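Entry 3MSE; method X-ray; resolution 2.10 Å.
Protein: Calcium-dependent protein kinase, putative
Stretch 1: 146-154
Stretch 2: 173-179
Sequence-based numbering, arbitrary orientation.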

# COMPACT_ATOMS: atom_id res chain seq x y z
N ASN A 146 11.53 -17.58 21.82
CA ASN A 146 12.19 -17.74 20.52
C ASN A 146 12.11 -16.46 19.68
O ASN A 146 13.12 -16.03 19.11
CB ASN A 146 11.56 -18.89 19.72
CG ASN A 146 11.81 -20.24 20.36
OD1 ASN A 146 12.63 -20.38 21.28
ND2 ASN A 146 11.11 -21.27 19.87
N PHE A 147 10.93 -15.87 19.61
CA PHE A 147 10.73 -14.66 18.82
C PHE A 147 11.60 -13.50 19.31
O PHE A 147 12.18 -12.77 18.50
CB PHE A 147 9.25 -14.28 18.76
CG PHE A 147 9.00 -12.91 18.20
CD1 PHE A 147 8.70 -11.84 19.05
CD2 PHE A 147 9.06 -12.67 16.83
CE1 PHE A 147 8.47 -10.57 18.54
CE2 PHE A 147 8.83 -11.41 16.31
CZ PHE A 147 8.53 -10.35 17.18
N PHE A 148 11.70 -13.33 20.63
CA PHE A 148 12.51 -12.25 21.21
C PHE A 148 14.01 -12.44 20.97
O PHE A 148 14.74 -11.48 20.73
CB PHE A 148 12.19 -12.04 22.70
CG PHE A 148 11.01 -11.12 22.93
CD1 PHE A 148 11.19 -9.76 23.10
CD2 PHE A 148 9.71 -11.64 22.97
CE1 PHE A 148 10.10 -8.91 23.30
CE2 PHE A 148 8.61 -10.80 23.18
CZ PHE A 148 8.81 -9.44 23.34
N LEU A 149 14.44 -13.70 21.03
CA LEU A 149 15.82 -14.05 20.73
C LEU A 149 16.15 -13.76 19.26
O LEU A 149 17.20 -13.17 18.96
CB LEU A 149 16.10 -15.52 21.11
CG LEU A 149 16.07 -15.79 22.63
CD1 LEU A 149 15.99 -17.29 22.95
CD2 LEU A 149 17.24 -15.13 23.38
N SER A 150 15.23 -14.14 18.36
CA SER A 150 15.39 -13.85 16.93
C SER A 150 15.53 -12.35 16.65
O SER A 150 16.46 -11.93 15.96
CB SER A 150 14.25 -14.46 16.12
OG SER A 150 14.24 -15.88 16.23
N VAL A 151 14.62 -11.55 17.20
CA VAL A 151 14.67 -10.10 17.06
C VAL A 151 16.02 -9.51 17.52
O VAL A 151 16.61 -8.66 16.85
CB VAL A 151 13.49 -9.41 17.79
CG1 VAL A 151 13.70 -7.89 17.88
CG2 VAL A 151 12.17 -9.73 17.11
N HIS A 152 16.51 -9.98 18.67
CA HIS A 152 17.73 -9.45 19.28
C HIS A 152 19.02 -10.12 18.78
O HIS A 152 20.11 -9.69 19.14
CB HIS A 152 17.65 -9.51 20.80
CG HIS A 152 16.72 -8.50 21.40
ND1 HIS A 152 15.78 -8.83 22.36
CD2 HIS A 152 16.58 -7.17 21.18
CE1 HIS A 152 15.11 -7.74 22.70
NE2 HIS A 152 15.57 -6.72 22.00
N SER A 153 18.88 -11.16 17.96
CA SER A 153 20.03 -11.79 17.31
C SER A 153 20.39 -11.11 15.98
O SER A 153 21.03 -11.71 15.12
CB SER A 153 19.78 -13.28 17.09
N ILE A 154 19.96 -9.85 15.81
CA ILE A 154 20.19 -9.10 14.58
C ILE A 154 20.56 -7.64 14.89
O ILE A 154 21.74 -7.30 14.99
CB ILE A 154 18.95 -9.16 13.64
CG1 ILE A 154 18.95 -10.47 12.84
CG2 ILE A 154 18.90 -7.97 12.68
CD1 ILE A 154 17.59 -10.94 12.40
N LYS A 173 11.60 -3.25 13.07
CA LYS A 173 11.75 -3.03 11.64
C LYS A 173 12.92 -3.83 11.08
O LYS A 173 12.80 -4.44 10.02
CB LYS A 173 11.96 -1.54 11.36
CG LYS A 173 11.99 -1.17 9.88
CD LYS A 173 13.08 -0.15 9.58
CE LYS A 173 12.60 1.29 9.73
NZ LYS A 173 12.28 1.92 8.41
N ASP A 174 14.04 -3.80 11.79
CA ASP A 174 15.24 -4.51 11.36
C ASP A 174 15.00 -6.01 11.31
O ASP A 174 15.43 -6.67 10.36
CB ASP A 174 16.43 -4.20 12.28
CG ASP A 174 16.98 -2.78 12.08
OD1 ASP A 174 16.61 -2.10 11.09
OD2 ASP A 174 17.78 -2.35 12.93
N TYR A 175 14.31 -6.56 12.31
CA TYR A 175 14.00 -8.00 12.27
C TYR A 175 13.10 -8.35 11.09
O TYR A 175 13.40 -9.27 10.33
CB TYR A 175 13.42 -8.54 13.58
CG TYR A 175 13.01 -9.99 13.42
CD1 TYR A 175 13.96 -11.02 13.43
CD2 TYR A 175 11.66 -10.34 13.23
CE1 TYR A 175 13.58 -12.35 13.27
CE2 TYR A 175 11.27 -11.67 13.06
CZ TYR A 175 12.24 -12.67 13.08
OH TYR A 175 11.85 -13.98 12.92
N MET A 176 11.99 -7.63 10.93
CA MET A 176 11.02 -7.97 9.89
C MET A 176 11.66 -7.90 8.51
O MET A 176 11.48 -8.81 7.69
CB MET A 176 9.77 -7.09 9.97
CG MET A 176 8.92 -7.31 11.23
SD MET A 176 8.30 -9.01 11.43
CE MET A 176 7.29 -9.17 9.96
N LEU A 177 12.42 -6.84 8.26
CA LEU A 177 13.13 -6.66 6.98
C LEU A 177 14.08 -7.81 6.67
O LEU A 177 14.16 -8.25 5.53
CB LEU A 177 13.88 -5.33 6.92
CG LEU A 177 13.03 -4.08 6.70
CD1 LEU A 177 13.87 -2.83 6.95
CD2 LEU A 177 12.42 -4.05 5.30
N SER A 178 14.78 -8.32 7.68
CA SER A 178 15.68 -9.46 7.50
C SER A 178 14.97 -10.77 7.15
O SER A 178 15.64 -11.74 6.79
CB SER A 178 16.49 -9.67 8.77
OG SER A 178 15.70 -10.36 9.73
N THR A 179 13.64 -10.82 7.27
CA THR A 179 12.89 -12.04 7.02
C THR A 179 12.23 -12.00 5.66
O THR A 179 11.68 -12.99 5.20
CB THR A 179 11.78 -12.32 8.09
OG1 THR A 179 10.69 -11.40 7.92
CG2 THR A 179 12.34 -12.23 9.50

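What holds two nearly perpendicular helices together here? Packing around one ring does most of it: Tyr175 points toward the first stretch, and its t chi1 (175°) carries the ring across the gap to meet Phe147, Ser150, Val151 and Ile154. No hydrogen bond crosses the contact. Phe147, Val151 and Tyr175 are buried; the two stretches cover 302 Å² in all.

How do the partners fit that ring? Val151 CG2 lies over one face, 3.8 Å from Tyr175 CG, a CH-pi contact suited to a compact, branched side chain where the backbones run close (Val151 CA to Tyr175 CA, 5.3 Å). The CA-to-CB bond of Phe147 points sideways to the second stretch, yet chi1 of 168° (t) brings the ring's end nearer. Its edge turns toward the Tyr175 face in an offset arrangement, planes at 87°, with Phe147 CE2 4.1 Å from Tyr175 CE2. Ser150 points its CA-to-CB bond toward the second stretch, placing CB 3.6 Å from Tyr175 CE1.

Why does Ile154, beyond the helix, still matter? With chi1 m and chi2 t, its side chain extends so that CD1 reaches both Tyr175 CD1 at 3.8 Å and Ser178 OG at 3.3 Å.

What becomes of the serine hydroxyl beside that methyl? Ser178 adopts the p rotamer, which folds OG back to donate a hydrogen bond to Tyr175 O at 2.6 Å, so its proton is used within its own stretch.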